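Local atomic coordinates of Rik1-associated factor 1 (Schizosaccharomyces pombe, PDB entry 4O9D), a protein that is a WD40-propeller component of the Clr4 methyltransferase complex, which ubiquitylates and methylates histone H3 and contributes to establishing heterochromatin. Residues A[26-30]-A[57-63]; A[32-38]-A[383-388]; A[45-51]-A[91-97]; A[100-104]-A[115-119]. All blocks are in the same frame, centred on the assembly; numbering follows the deposited sequence.

Contact 1 (A[26-30]-A[57-63])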
loop_
_atom_site.group_PDB
_atom_site.type_symbol
_atom_site.label_atom_id
_atom_site.label_comp_id
_atom_site.label_asym_id
_atom_site.label_seq_id
_atom_site.Cartn_x
_atom_site.Cartn_y
_atom_site.Cartn_z
ATOM N N PHE A 26 -19.444 -5.549 -2.251
ATOM C CA PHE A 26 -19.033 -6.935 -2.109
ATOM C C PHE A 26 -18.651 -7.230 -0.658
ATOM O O PHE A 26 -17.964 -6.431 -0.022
ATOM C CB PHE A 26 -17.843 -7.176 -3.058
ATOM C CG PHE A 26 -17.237 -8.549 -2.966
ATOM C CD1 PHE A 26 -17.794 -9.616 -3.663
ATOM C CD2 PHE A 26 -16.074 -8.766 -2.235
ATOM C CE1 PHE A 26 -17.223 -10.887 -3.600
ATOM C CE2 PHE A 26 -15.501 -10.036 -2.164
ATOM C CZ PHE A 26 -16.075 -11.092 -2.847
ATOM N N ASN A 27 -19.109 -8.368 -0.137
ATOM C CA ASN A 27 -18.694 -8.863 1.180
ATOM C C ASN A 27 -18.864 -10.375 1.252
ATOM O O ASN A 27 -19.860 -10.866 1.782
ATOM C CB ASN A 27 -19.508 -8.237 2.330
ATOM C CG ASN A 27 -18.968 -8.637 3.728
ATOM O OD1 ASN A 27 -18.274 -9.653 3.871
ATOM N ND2 ASN A 27 -19.276 -7.836 4.748
ATOM N N GLU A 28 -17.906 -11.103 0.700
ATOM C CA GLU A 28 -17.827 -12.551 0.869
ATOM C C GLU A 28 -16.585 -12.762 1.657
ATOM O O GLU A 28 -16.049 -13.868 1.767
ATOM C CB GLU A 28 -17.681 -13.236 -0.476
ATOM C CG GLU A 28 -18.888 -13.005 -1.347
ATOM C CD GLU A 28 -20.164 -13.376 -0.627
ATOM O OE1 GLU A 28 -20.152 -14.412 0.081
ATOM O OE2 GLU A 28 -21.161 -12.625 -0.754
ATOM N N THR A 29 -16.139 -11.650 2.214
ATOM C CA THR A 29 -14.794 -11.517 2.677
ATOM C C THR A 29 -14.637 -12.187 4.005
ATOM O O THR A 29 -15.349 -11.866 4.964
ATOM C CB THR A 29 -14.420 -10.039 2.809
ATOM O OG1 THR A 29 -14.344 -9.456 1.504
ATOM C CG2 THR A 29 -13.091 -9.884 3.518
ATOM N N SER A 30 -13.717 -13.145 4.038
ATOM C CA SER A 30 -13.152 -13.603 5.287
ATOM C C SER A 30 -12.071 -12.588 5.647
ATOM O O SER A 30 -11.115 -12.401 4.887
ATOM C CB SER A 30 -12.562 -15.002 5.126
ATOM O OG SER A 30 -11.632 -15.054 4.059
ATOM N N ASN A 57 -14.310 -19.375 7.056
ATOM C CA ASN A 57 -14.069 -18.705 5.786
ATOM C C ASN A 57 -13.939 -19.677 4.609
ATOM O O ASN A 57 -12.834 -20.043 4.216
ATOM C CB ASN A 57 -12.815 -17.844 5.893
ATOM C CG ASN A 57 -11.580 -18.657 6.228
ATOM O OD1 ASN A 57 -11.662 -19.865 6.484
ATOM N ND2 ASN A 57 -10.425 -17.998 6.230
ATOM N N ARG A 58 -15.077 -20.082 4.047
ATOM C CA ARG A 58 -15.096 -20.980 2.894
ATOM C C ARG A 58 -14.334 -20.334 1.741
ATOM O O ARG A 58 -13.441 -20.945 1.153
ATOM C CB ARG A 58 -16.541 -21.273 2.466
ATOM C CG ARG A 58 -16.745 -22.633 1.777
ATOM C CD ARG A 58 -17.518 -22.513 0.445
ATOM N NE ARG A 58 -18.635 -21.566 0.525
ATOM C CZ ARG A 58 -19.505 -21.338 -0.458
ATOM N NH1 ARG A 58 -20.489 -20.453 -0.290
ATOM N NH2 ARG A 58 -19.396 -21.999 -1.607
ATOM N N LEU A 59 -14.705 -19.092 1.428
ATOM C CA LEU A 59 -14.025 -18.291 0.414
ATOM C C LEU A 59 -13.309 -17.121 1.121
ATOM O O LEU A 59 -13.445 -16.957 2.338
ATOM C CB LEU A 59 -15.029 -17.804 -0.646
ATOM C CG LEU A 59 -15.965 -18.884 -1.230
ATOM C CD1 LEU A 59 -16.999 -18.273 -2.187
ATOM C CD2 LEU A 59 -15.204 -20.026 -1.929
ATOM N N GLY A 60 -12.540 -16.328 0.374
ATOM C CA GLY A 60 -11.577 -15.406 0.971
ATOM C C GLY A 60 -10.276 -16.166 1.070
ATOM O O GLY A 60 -10.314 -17.404 1.118
ATOM N N ASN A 61 -9.127 -15.493 1.129
ATOM C CA ASN A 61 -9.009 -14.055 1.348
ATOM C C ASN A 61 -8.378 -13.333 0.139
ATOM O O ASN A 61 -7.773 -12.265 0.289
ATOM C CB ASN A 61 -8.118 -13.847 2.578
ATOM C CG ASN A 61 -6.782 -14.591 2.455
ATOM O OD1 ASN A 61 -6.648 -15.503 1.641
ATOM N ND2 ASN A 61 -5.795 -14.200 3.261
ATOM N N LEU A 62 -8.529 -13.908 -1.054
ATOM C CA LEU A 62 -7.817 -13.411 -2.246
ATOM C C LEU A 62 -8.678 -13.499 -3.516
ATOM O O LEU A 62 -8.953 -14.591 -4.025
ATOM C CB LEU A 62 -6.484 -14.177 -2.433
ATOM C CG LEU A 62 -5.657 -13.722 -3.643
ATOM C CD1 LEU A 62 -5.226 -12.253 -3.505
ATOM C CD2 LEU A 62 -4.445 -14.644 -3.887
ATOM N N TRP A 63 -9.110 -12.345 -4.031
ATOM C CA TRP A 63 -10.066 -12.337 -5.141
ATOM C C TRP A 63 -9.559 -11.562 -6.357
ATOM O O TRP A 63 -8.767 -10.616 -6.242
ATOM C CB TRP A 63 -11.409 -11.773 -4.682
ATOM C CG TRP A 63 -12.024 -12.531 -3.530
ATOM C CD1 TRP A 63 -11.621 -12.512 -2.225
ATOM C CD2 TRP A 63 -13.162 -13.414 -3.585
ATOM N NE1 TRP A 63 -12.427 -13.333 -1.471
ATOM C CE2 TRP A 63 -13.382 -13.892 -2.281
ATOM C CE3 TRP A 63 -14.005 -13.853 -4.617
ATOM C CZ2 TRP A 63 -14.413 -14.787 -1.976
ATOM C CZ3 TRP A 63 -15.026 -14.736 -4.315
ATOM C CH2 TRP A 63 -15.227 -15.188 -3.004
#
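Residues 26-30 leave the end of strand 21-26 as an irregular loop. Residues 57-63 are a turn that runs into strand 62-66. The two backbones come closest at Ser30 and Gly60, whose CA atoms are 4.9 Å apart. The turn is sharp: Gly60 has a positive phi of 91°, and the peptide bond before Asn61 is cis. A CB on Gly60 would run into Ser30 OG and into the carbonyl of Leu59. Without one, Ser30 OG sits 3.1 Å from Gly60 CA. Ser30 OG also donates a hydrogen bond to Leu59 O at 3.1 Å and so pins the loop to the turn.

This is a seam between two blades of the WD40 beta-propeller. Strand 21-26 is the outer strand of the blade formed with strands 382-387, 393-398 and 403-407, while strand 62-66 belongs to the next blade. Phe26 and Trp63 meet across the seam as a T-shaped pair. The Phe26 edge points at the face of the indole six-membered ring, with ring centroids 5.1 Å apart and the planes at 71°. The closest atoms are Phe26 CZ and Trp63 CD2, 3.8 Å apart. Ile72 touches both rings. The exposed Glu28 touches the indole through Glu28 CB, 3.9 Å from Trp63 CZ2. Asn61 turns its amide away, to Ser77, Ser49 and Ser90.

Contact 2 (A[32-38]-A[383-388])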
loop_
_atom_site.group_PDB
_atom_site.type_symbol
_atom_site.label_atom_id
_atom_site.label_comp_id
_atom_site.label_asym_id
_atom_site.label_seq_id
_atom_site.Cartn_x
_atom_site.Cartn_y
_atom_site.Cartn_z
ATOM N N ASP A 32 -10.704 -8.571 6.955
ATOM C CA ASP A 32 -10.836 -7.204 6.522
ATOM C C ASP A 32 -10.040 -7.020 5.251
ATOM O O ASP A 32 -8.900 -7.441 5.183
ATOM C CB ASP A 32 -10.282 -6.265 7.597
ATOM C CG ASP A 32 -11.167 -6.198 8.829
ATOM O OD1 ASP A 32 -12.374 -6.473 8.705
ATOM O OD2 ASP A 32 -10.644 -5.865 9.920
ATOM N N THR A 33 -10.620 -6.369 4.247
ATOM C CA THR A 33 -9.866 -6.087 3.043
ATOM C C THR A 33 -8.858 -4.976 3.324
ATOM O O THR A 33 -9.234 -3.847 3.693
ATOM C CB THR A 33 -10.776 -5.740 1.873
ATOM O OG1 THR A 33 -11.696 -6.821 1.669
ATOM C CG2 THR A 33 -9.954 -5.522 0.576
ATOM N N VAL A 34 -7.582 -5.316 3.137
ATOM C CA VAL A 34 -6.477 -4.408 3.391
ATOM C C VAL A 34 -5.516 -4.159 2.208
ATOM O O VAL A 34 -4.552 -3.431 2.370
ATOM C CB VAL A 34 -5.656 -4.883 4.596
ATOM C CG1 VAL A 34 -6.562 -4.953 5.822
ATOM C CG2 VAL A 34 -4.964 -6.237 4.296
ATOM N N CYS A 35 -5.766 -4.750 1.041
ATOM C CA CYS A 35 -5.148 -4.265 -0.199
ATOM C C CYS A 35 -6.058 -4.453 -1.410
ATOM O O CYS A 35 -6.912 -5.339 -1.437
ATOM C CB CYS A 35 -3.792 -4.919 -0.502
ATOM S SG CYS A 35 -3.425 -6.409 0.377
ATOM N N VAL A 36 -5.850 -3.601 -2.399
ATOM C CA VAL A 36 -6.619 -3.599 -3.626
ATOM C C VAL A 36 -5.648 -3.230 -4.731
ATOM O O VAL A 36 -4.774 -2.379 -4.538
ATOM C CB VAL A 36 -7.731 -2.513 -3.619
ATOM C CG1 VAL A 36 -8.519 -2.580 -4.922
ATOM C CG2 VAL A 36 -8.661 -2.653 -2.384
ATOM N N ALA A 37 -5.791 -3.845 -5.895
ATOM C CA ALA A 37 -4.936 -3.476 -7.008
ATOM C C ALA A 37 -5.751 -3.404 -8.264
ATOM O O ALA A 37 -6.771 -4.085 -8.382
ATOM C CB ALA A 37 -3.801 -4.490 -7.172
ATOM N N TYR A 38 -5.285 -2.590 -9.206
ATOM C CA TYR A 38 -5.874 -2.534 -10.527
ATOM C C TYR A 38 -4.775 -2.871 -11.526
ATOM O O TYR A 38 -3.615 -2.544 -11.310
ATOM C CB TYR A 38 -6.422 -1.136 -10.820
ATOM C CG TYR A 38 -7.330 -0.588 -9.756
ATOM C CD1 TYR A 38 -8.699 -0.870 -9.757
ATOM C CD2 TYR A 38 -6.831 0.243 -8.757
ATOM C CE1 TYR A 38 -9.544 -0.359 -8.772
ATOM C CE2 TYR A 38 -7.659 0.769 -7.779
ATOM C CZ TYR A 38 -9.018 0.471 -7.789
ATOM O OH TYR A 38 -9.838 1.008 -6.810
ATOM N N THR A 383 -10.691 0.478 6.443
ATOM C CA THR A 383 -9.429 -0.284 6.495
ATOM C C THR A 383 -8.506 -0.046 5.291
ATOM O O THR A 383 -7.298 -0.285 5.378
ATOM C CB THR A 383 -9.656 -1.811 6.653
ATOM O OG1 THR A 383 -10.471 -2.307 5.585
ATOM C CG2 THR A 383 -10.311 -2.126 7.986
ATOM N N TYR A 384 -9.069 0.429 4.176
ATOM C CA TYR A 384 -8.282 0.714 2.960
ATOM C C TYR A 384 -9.086 1.563 2.007
ATOM O O TYR A 384 -10.302 1.488 2.005
ATOM C CB TYR A 384 -7.916 -0.586 2.219
ATOM C CG TYR A 384 -7.037 -0.323 1.011
ATOM C CD1 TYR A 384 -5.659 -0.254 1.156
ATOM C CD2 TYR A 384 -7.576 -0.101 -0.244
ATOM C CE1 TYR A 384 -4.828 0.002 0.094
ATOM C CE2 TYR A 384 -6.731 0.173 -1.344
ATOM C CZ TYR A 384 -5.357 0.209 -1.149
ATOM O OH TYR A 384 -4.459 0.473 -2.162
ATOM N N GLY A 385 -8.415 2.359 1.182
ATOM C CA GLY A 385 -9.080 3.061 0.100
ATOM C C GLY A 385 -8.075 3.440 -0.974
ATOM O O GLY A 385 -6.967 3.862 -0.667
ATOM N N GLY A 386 -8.461 3.315 -2.237
ATOM C CA GLY A 386 -7.525 3.546 -3.321
ATOM C C GLY A 386 -8.158 3.810 -4.674
ATOM O O GLY A 386 -9.027 3.055 -5.121
ATOM N N PHE A 387 -7.700 4.874 -5.334
ATOM C CA PHE A 387 -8.094 5.189 -6.706
ATOM C C PHE A 387 -7.338 4.331 -7.695
ATOM O O PHE A 387 -6.179 3.977 -7.461
ATOM C CB PHE A 387 -7.706 6.627 -7.049
ATOM C CG PHE A 387 -8.575 7.673 -6.406
ATOM C CD1 PHE A 387 -9.814 7.962 -6.925
ATOM C CD2 PHE A 387 -8.132 8.377 -5.300
ATOM C CE1 PHE A 387 -10.605 8.931 -6.350
ATOM C CE2 PHE A 387 -8.922 9.358 -4.721
ATOM C CZ PHE A 387 -10.157 9.625 -5.247
ATOM N N SER A 388 -7.957 4.039 -8.828
ATOM C CA SER A 388 -7.199 3.519 -9.950
ATOM C C SER A 388 -6.415 4.691 -10.519
ATOM O O SER A 388 -6.824 5.863 -10.374
ATOM C CB SER A 388 -8.129 2.896 -11.010
ATOM O OG SER A 388 -9.068 3.847 -11.485
HETATM O O HOH W 1 -2.964 -2.194 -1.977
#
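Asp32 opens the first segment just before strand 33-38. Asp32 CB lies 4.2 Å from Thr383 CG2, and the carboxylate is bound to Gly400 N. At Thr33 the backbone makes the first polar link: Thr383 OG1 donates to Thr33 O at 2.7 Å. Val34 and Cys35 form a classic beta bulge opposite Gly48. Cys35 CA and Val36 N lie over one face of the Tyr384 ring; Val34 O is 3.6 Å from Tyr384 CD1. Val36 CG2 makes an apolar contact with Tyr384 CD2 at 3.5 Å. Val36 N donates at 3.2 Å to a water that is also hydrogen-bonded to Tyr384 OH at 3.1 Å. Tyr38 finishes the walk. Tyr38 OH donates to Gly386 O at 2.8 Å and is also bonded to Thr395. The ring face receives a CH-pi contact from Ser388, with Ser388 CB 3.7 Å from the Tyr38 ring centroid.

The strand axes run 19° from parallel and approach to 5.7 Å. No backbone-to-backbone hydrogen bond joins the segments, so side chains and a water do the bridging. The innermost strands of two adjacent blades lie side by side around the propeller axis, as in WD40 propellers. The first blade here packs on the last, whose outer strand 21-26 comes from the N-terminal part of the chain: the velcro closure of WD40 propellers.

Contact 3 (A[45-51]-A[91-97])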
loop_
_atom_site.group_PDB
_atom_site.type_symbol
_atom_site.label_atom_id
_atom_site.label_comp_id
_atom_site.label_asym_id
_atom_site.label_seq_id
_atom_site.Cartn_x
_atom_site.Cartn_y
_atom_site.Cartn_z
ATOM N N PHE A 45 -9.259 -6.162 -11.321
ATOM C CA PHE A 45 -8.825 -5.703 -10.011
ATOM C C PHE A 45 -8.636 -6.931 -9.127
ATOM O O PHE A 45 -9.084 -8.021 -9.469
ATOM C CB PHE A 45 -9.876 -4.765 -9.402
ATOM C CG PHE A 45 -11.160 -5.455 -9.075
ATOM C CD1 PHE A 45 -11.340 -6.060 -7.842
ATOM C CD2 PHE A 45 -12.189 -5.530 -10.023
ATOM C CE1 PHE A 45 -12.546 -6.714 -7.533
ATOM C CE2 PHE A 45 -13.393 -6.179 -9.732
ATOM C CZ PHE A 45 -13.573 -6.777 -8.492
ATOM N N ALA A 46 -7.984 -6.754 -7.991
ATOM C CA ALA A 46 -7.825 -7.834 -7.037
ATOM C C ALA A 46 -7.922 -7.316 -5.611
ATOM O O ALA A 46 -7.512 -6.192 -5.320
ATOM C CB ALA A 46 -6.472 -8.594 -7.263
ATOM N N LEU A 47 -8.458 -8.154 -4.725
ATOM C CA LEU A 47 -8.708 -7.792 -3.334
ATOM C C LEU A 47 -8.016 -8.780 -2.421
ATOM O O LEU A 47 -8.229 -9.979 -2.549
ATOM C CB LEU A 47 -10.211 -7.858 -3.025
ATOM C CG LEU A 47 -11.179 -7.104 -3.935
ATOM C CD1 LEU A 47 -12.643 -7.444 -3.549
ATOM C CD2 LEU A 47 -10.951 -5.596 -3.867
ATOM N N GLY A 48 -7.214 -8.280 -1.480
ATOM C CA GLY A 48 -6.632 -9.117 -0.458
ATOM C C GLY A 48 -7.100 -8.735 0.925
ATOM O O GLY A 48 -7.121 -7.554 1.265
ATOM N N SER A 49 -7.449 -9.725 1.737
ATOM C CA SER A 49 -7.916 -9.456 3.090
ATOM C C SER A 49 -7.157 -10.240 4.144
ATOM O O SER A 49 -6.311 -11.104 3.831
ATOM C CB SER A 49 -9.431 -9.702 3.219
ATOM O OG SER A 49 -9.797 -10.994 2.798
ATOM N N THR A 50 -7.454 -9.939 5.404
ATOM C CA THR A 50 -6.732 -10.579 6.498
ATOM C C THR A 50 -7.320 -11.957 6.836
ATOM O O THR A 50 -8.369 -12.341 6.327
ATOM C CB THR A 50 -6.745 -9.698 7.762
ATOM O OG1 THR A 50 -8.084 -9.568 8.240
ATOM C CG2 THR A 50 -6.177 -8.299 7.466
ATOM N N ALA A 51 -6.621 -12.698 7.687
ATOM C CA ALA A 51 -7.157 -13.910 8.272
ATOM C C ALA A 51 -8.088 -13.468 9.375
ATOM O O ALA A 51 -7.940 -12.364 9.906
ATOM C CB ALA A 51 -6.035 -14.725 8.867
ATOM N N THR A 91 -3.131 -13.820 6.181
ATOM C CA THR A 91 -3.251 -12.438 5.735
ATOM C C THR A 91 -2.489 -12.079 4.452
ATOM O O THR A 91 -1.291 -12.320 4.325
ATOM C CB THR A 91 -2.785 -11.516 6.858
ATOM O OG1 THR A 91 -3.676 -11.674 7.973
ATOM C CG2 THR A 91 -2.774 -10.040 6.399
ATOM N N ILE A 92 -3.192 -11.472 3.508
ATOM C CA ILE A 92 -2.553 -10.954 2.311
ATOM C C ILE A 92 -1.922 -9.624 2.671
ATOM O O ILE A 92 -2.608 -8.720 3.160
ATOM C CB ILE A 92 -3.544 -10.739 1.155
ATOM C CG1 ILE A 92 -4.231 -12.061 0.795
ATOM C CG2 ILE A 92 -2.810 -10.143 -0.072
ATOM C CD1 ILE A 92 -3.311 -13.083 0.192
ATOM N N SER A 93 -0.621 -9.498 2.435
ATOM C CA SER A 93 0.083 -8.308 2.872
ATOM C C SER A 93 0.259 -7.321 1.713
ATOM O O SER A 93 0.256 -6.114 1.919
ATOM C CB SER A 93 1.428 -8.682 3.528
ATOM O OG SER A 93 2.267 -9.364 2.611
ATOM N N ASP A 94 0.382 -7.811 0.491
ATOM C CA ASP A 94 0.458 -6.900 -0.636
ATOM C C ASP A 94 0.147 -7.656 -1.911
ATOM O O ASP A 94 0.118 -8.879 -1.931
ATOM C CB ASP A 94 1.844 -6.234 -0.727
ATOM C CG ASP A 94 1.778 -4.769 -1.253
ATOM O OD1 ASP A 94 0.694 -4.338 -1.717
ATOM O OD2 ASP A 94 2.815 -4.064 -1.205
ATOM N N LEU A 95 -0.108 -6.918 -2.974
ATOM C CA LEU A 95 -0.286 -7.521 -4.278
ATOM C C LEU A 95 -0.186 -6.448 -5.331
ATOM O O LEU A 95 -0.397 -5.268 -5.048
ATOM C CB LEU A 95 -1.615 -8.279 -4.380
ATOM C CG LEU A 95 -2.819 -7.771 -3.595
ATOM C CD1 LEU A 95 -3.318 -6.466 -4.154
ATOM C CD2 LEU A 95 -3.920 -8.835 -3.621
ATOM N N CYS A 96 0.190 -6.853 -6.536
ATOM C CA CYS A 96 0.284 -5.906 -7.629
ATOM C C CYS A 96 0.226 -6.686 -8.926
ATOM O O CYS A 96 0.721 -7.807 -9.006
ATOM C CB CYS A 96 1.574 -5.091 -7.540
ATOM S SG CYS A 96 3.049 -6.083 -7.317
ATOM N N PHE A 97 -0.397 -6.092 -9.926
ATOM C CA PHE A 97 -0.505 -6.718 -11.237
ATOM C C PHE A 97 0.759 -6.486 -12.043
ATOM O O PHE A 97 1.399 -5.438 -11.929
ATOM C CB PHE A 97 -1.692 -6.129 -11.994
ATOM C CG PHE A 97 -3.022 -6.686 -11.561
ATOM C CD1 PHE A 97 -3.500 -7.869 -12.112
ATOM C CD2 PHE A 97 -3.798 -6.035 -10.616
ATOM C CE1 PHE A 97 -4.726 -8.383 -11.737
ATOM C CE2 PHE A 97 -5.036 -6.559 -10.227
ATOM C CZ PHE A 97 -5.493 -7.733 -10.796
#
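Phe97 sets its ring edge against the main chain of strand 44-49, with Phe97 CZ 3.6 Å from Phe45 C and Phe97 CE2 3.7 Å from Ala46 N. Ala46 CB also packs on Phe97 CZ at 3.8 Å. Leu95 fills the next space, its CD2 4.0 Å from Gly48 N. Gly48 packs against Ile92, with Gly48 CA 3.8 Å from Ile92 CB. A CB on Gly48 would collide with Ile92 CG2, so the bare backbone lets the strands close up here.

The strands run 156° apart, and the gap narrows towards residues 50 and 91. Polar links appear at that end. Ile92 N donates to Ser49 O at 3.2 Å, and Ala51 N donates to Thr91 OG1 at 3.1 Å. Ser49 O also accepts from Asn61.

The two strands belong to different sheets. The inner strand of the WD 1 repeat packs its apolar side on the second strand of the preceding blade, the face-to-face blade packing of a WD40 propeller.

Contact 4 (A[100-104]-A[115-119]). With EDO (1,2-ethanediol), chain C.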
loop_
_atom_site.group_PDB
_atom_site.type_symbol
_atom_site.label_atom_id
_atom_site.label_comp_id
_atom_site.label_asym_id
_atom_site.label_seq_id
_atom_site.Cartn_x
_atom_site.Cartn_y
_atom_site.Cartn_z
ATOM N N GLY A 100 2.940 -6.449 -17.786
ATOM C CA GLY A 100 2.465 -7.073 -19.016
ATOM C C GLY A 100 0.990 -7.478 -18.964
ATOM O O GLY A 100 0.458 -8.049 -19.917
ATOM N N ASN A 101 0.333 -7.195 -17.842
ATOM C CA ASN A 101 -1.106 -7.439 -17.691
ATOM C C ASN A 101 -1.528 -8.908 -17.662
ATOM O O ASN A 101 -2.727 -9.198 -17.674
ATOM C CB ASN A 101 -1.899 -6.747 -18.817
ATOM C CG ASN A 101 -1.947 -5.228 -18.675
ATOM O OD1 ASN A 101 -2.790 -4.678 -17.951
ATOM N ND2 ASN A 101 -1.075 -4.540 -19.405
ATOM N N LEU A 102 -0.587 -9.846 -17.628
ATOM C CA LEU A 102 -0.983 -11.259 -17.621
ATOM C C LEU A 102 -1.095 -11.852 -16.222
ATOM O O LEU A 102 -1.869 -12.793 -15.994
ATOM C CB LEU A 102 -0.002 -12.092 -18.449
ATOM C CG LEU A 102 -0.171 -11.952 -19.959
ATOM C CD1 LEU A 102 0.793 -12.885 -20.685
ATOM C CD2 LEU A 102 -1.621 -12.237 -20.359
ATOM N N PHE A 103 -0.327 -11.314 -15.277
ATOM C CA PHE A 103 -0.156 -11.997 -14.000
ATOM C C PHE A 103 -0.433 -11.101 -12.808
ATOM O O PHE A 103 -0.346 -9.877 -12.910
ATOM C CB PHE A 103 1.276 -12.556 -13.905
ATOM C CG PHE A 103 1.609 -13.539 -15.014
ATOM C CD1 PHE A 103 1.103 -14.836 -14.984
ATOM C CD2 PHE A 103 2.405 -13.157 -16.089
ATOM C CE1 PHE A 103 1.391 -15.742 -16.014
ATOM C CE2 PHE A 103 2.694 -14.056 -17.121
ATOM C CZ PHE A 103 2.191 -15.344 -17.079
ATOM N N LEU A 104 -0.781 -11.738 -11.691
ATOM C CA LEU A 104 -0.933 -11.062 -10.408
ATOM C C LEU A 104 0.113 -11.602 -9.420
ATOM O O LEU A 104 0.236 -12.811 -9.252
ATOM C CB LEU A 104 -2.337 -11.300 -9.850
ATOM C CG LEU A 104 -2.627 -10.739 -8.452
ATOM C CD1 LEU A 104 -2.632 -9.201 -8.449
ATOM C CD2 LEU A 104 -3.962 -11.290 -7.868
ATOM N N VAL A 115 2.486 -16.219 -7.820
ATOM C CA VAL A 115 2.229 -15.615 -9.120
ATOM C C VAL A 115 1.010 -16.321 -9.739
ATOM O O VAL A 115 1.050 -17.543 -9.929
ATOM C CB VAL A 115 3.451 -15.813 -10.061
ATOM C CG1 VAL A 115 3.169 -15.206 -11.421
ATOM C CG2 VAL A 115 4.704 -15.215 -9.443
ATOM N N TRP A 116 -0.048 -15.568 -10.055
ATOM C CA TRP A 116 -1.295 -16.147 -10.559
ATOM C C TRP A 116 -1.621 -15.638 -11.972
ATOM O O TRP A 116 -1.389 -14.475 -12.285
ATOM C CB TRP A 116 -2.482 -15.785 -9.642
ATOM C CG TRP A 116 -2.241 -15.917 -8.169
ATOM C CD1 TRP A 116 -1.702 -14.965 -7.338
ATOM C CD2 TRP A 116 -2.560 -17.041 -7.329
ATOM N NE1 TRP A 116 -1.651 -15.436 -6.042
ATOM C CE2 TRP A 116 -2.163 -16.709 -6.013
ATOM C CE3 TRP A 116 -3.123 -18.305 -7.565
ATOM C CZ2 TRP A 116 -2.308 -17.591 -4.947
ATOM C CZ3 TRP A 116 -3.275 -19.169 -6.507
ATOM C CH2 TRP A 116 -2.861 -18.818 -5.216
ATOM N N ASP A 117 -2.195 -16.484 -12.825
ATOM C CA ASP A 117 -2.637 -15.989 -14.124
ATOM C C ASP A 117 -4.074 -15.469 -13.989
ATOM O O ASP A 117 -4.695 -15.592 -12.926
ATOM C CB ASP A 117 -2.483 -17.041 -15.245
ATOM C CG ASP A 117 -3.437 -18.231 -15.099
ATOM O OD1 ASP A 117 -4.525 -18.095 -14.495
ATOM O OD2 ASP A 117 -3.095 -19.322 -15.615
ATOM N N MET A 118 -4.606 -14.876 -15.048
ATOM C CA MET A 118 -5.908 -14.234 -14.924
ATOM C C MET A 118 -7.076 -15.221 -14.770
ATOM O O MET A 118 -8.220 -14.792 -14.595
ATOM C CB MET A 118 -6.147 -13.254 -16.079
ATOM C CG MET A 118 -5.231 -12.033 -16.041
ATOM S SD MET A 118 -5.261 -11.150 -14.447
ATOM C CE MET A 118 -3.906 -11.908 -13.534
ATOM N N GLU A 119 -6.810 -16.530 -14.785
ATOM C CA GLU A 119 -7.897 -17.489 -14.510
ATOM C C GLU A 119 -7.773 -18.160 -13.145
ATOM O O GLU A 119 -8.500 -19.114 -12.831
ATOM C CB GLU A 119 -7.985 -18.533 -15.605
ATOM C CG GLU A 119 -7.797 -17.951 -16.980
ATOM C CD GLU A 119 -6.784 -18.729 -17.778
ATOM O OE1 GLU A 119 -7.161 -19.800 -18.298
ATOM O OE2 GLU A 119 -5.616 -18.276 -17.878
HETATM C C1 EDO C . -11.819 -13.065 -12.548
HETATM O O1 EDO C . -11.024 -12.933 -13.734
HETATM C C2 EDO C . -13.275 -12.701 -12.841
HETATM O O2 EDO C . -13.769 -13.387 -14.002
HETATM O O HOH W 2 -3.190 -14.602 -17.505
#
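Leu104, Trp116 and Met118 form the apolar centre. Leu104 CD2 is 4.3 Å from Trp116 CD1, and Leu104 CB is 4.1 Å from Met118 CE. The Met118 side chain folds back towards strand 103-108, so its CE also reaches Leu102 O at 3.3 Å. Nearby, Phe103 CB meets Val115 CG1 at 4.1 Å.

Leu104 and Trp116 are an antiparallel hydrogen-bonded pair: Leu104 N to Trp116 O and Trp116 N to Leu104 O are both 2.9 Å. Further along, a water bridges the backbones: it donates to Leu102 O at 2.7 Å and accepts from Met118 N at 2.8 Å. At the polar edge Asp117 makes an Asx turn, its OD1 accepting from Glu119 N at 2.8 Å. A 1,2-ethanediol is weakly bound to Met118 O.

Trp116 and Asp117 are the Trp-Asp dipeptide that names the WD repeat. The pair lies on strand 113-117, the third strand of the WD 1 blade, and the indole NE1 bonds to Thr106 on the second strand, as in classic WD40 blades.

Overall arrangement
Contacts 1, 2 and 3 join different blades, whereas contact 4 lies within one. Contacts 1 and 3 are buried, contacts 2 and 4 partly buried. Contacts 2 and 3 sit nearest the chain centre, about 8 Å apart between their own centres. They share the blade of strands 33-38 and 44-49, which meets the last blade and the WD 1 blade. Contact 3 is mainly apolar; contact 2 adds tyrosines, hydroxyls and water. The centres of contacts 1 and 4 lie about 20 and 19 Å from the chain centre. Contact 1 relies on an aromatic pair and a serine bond, and its Trp63 meets Leu47 of contact 3. Contact 4 alone has a regular backbone bridge, and Phe97 of contact 3 packs against its Met118.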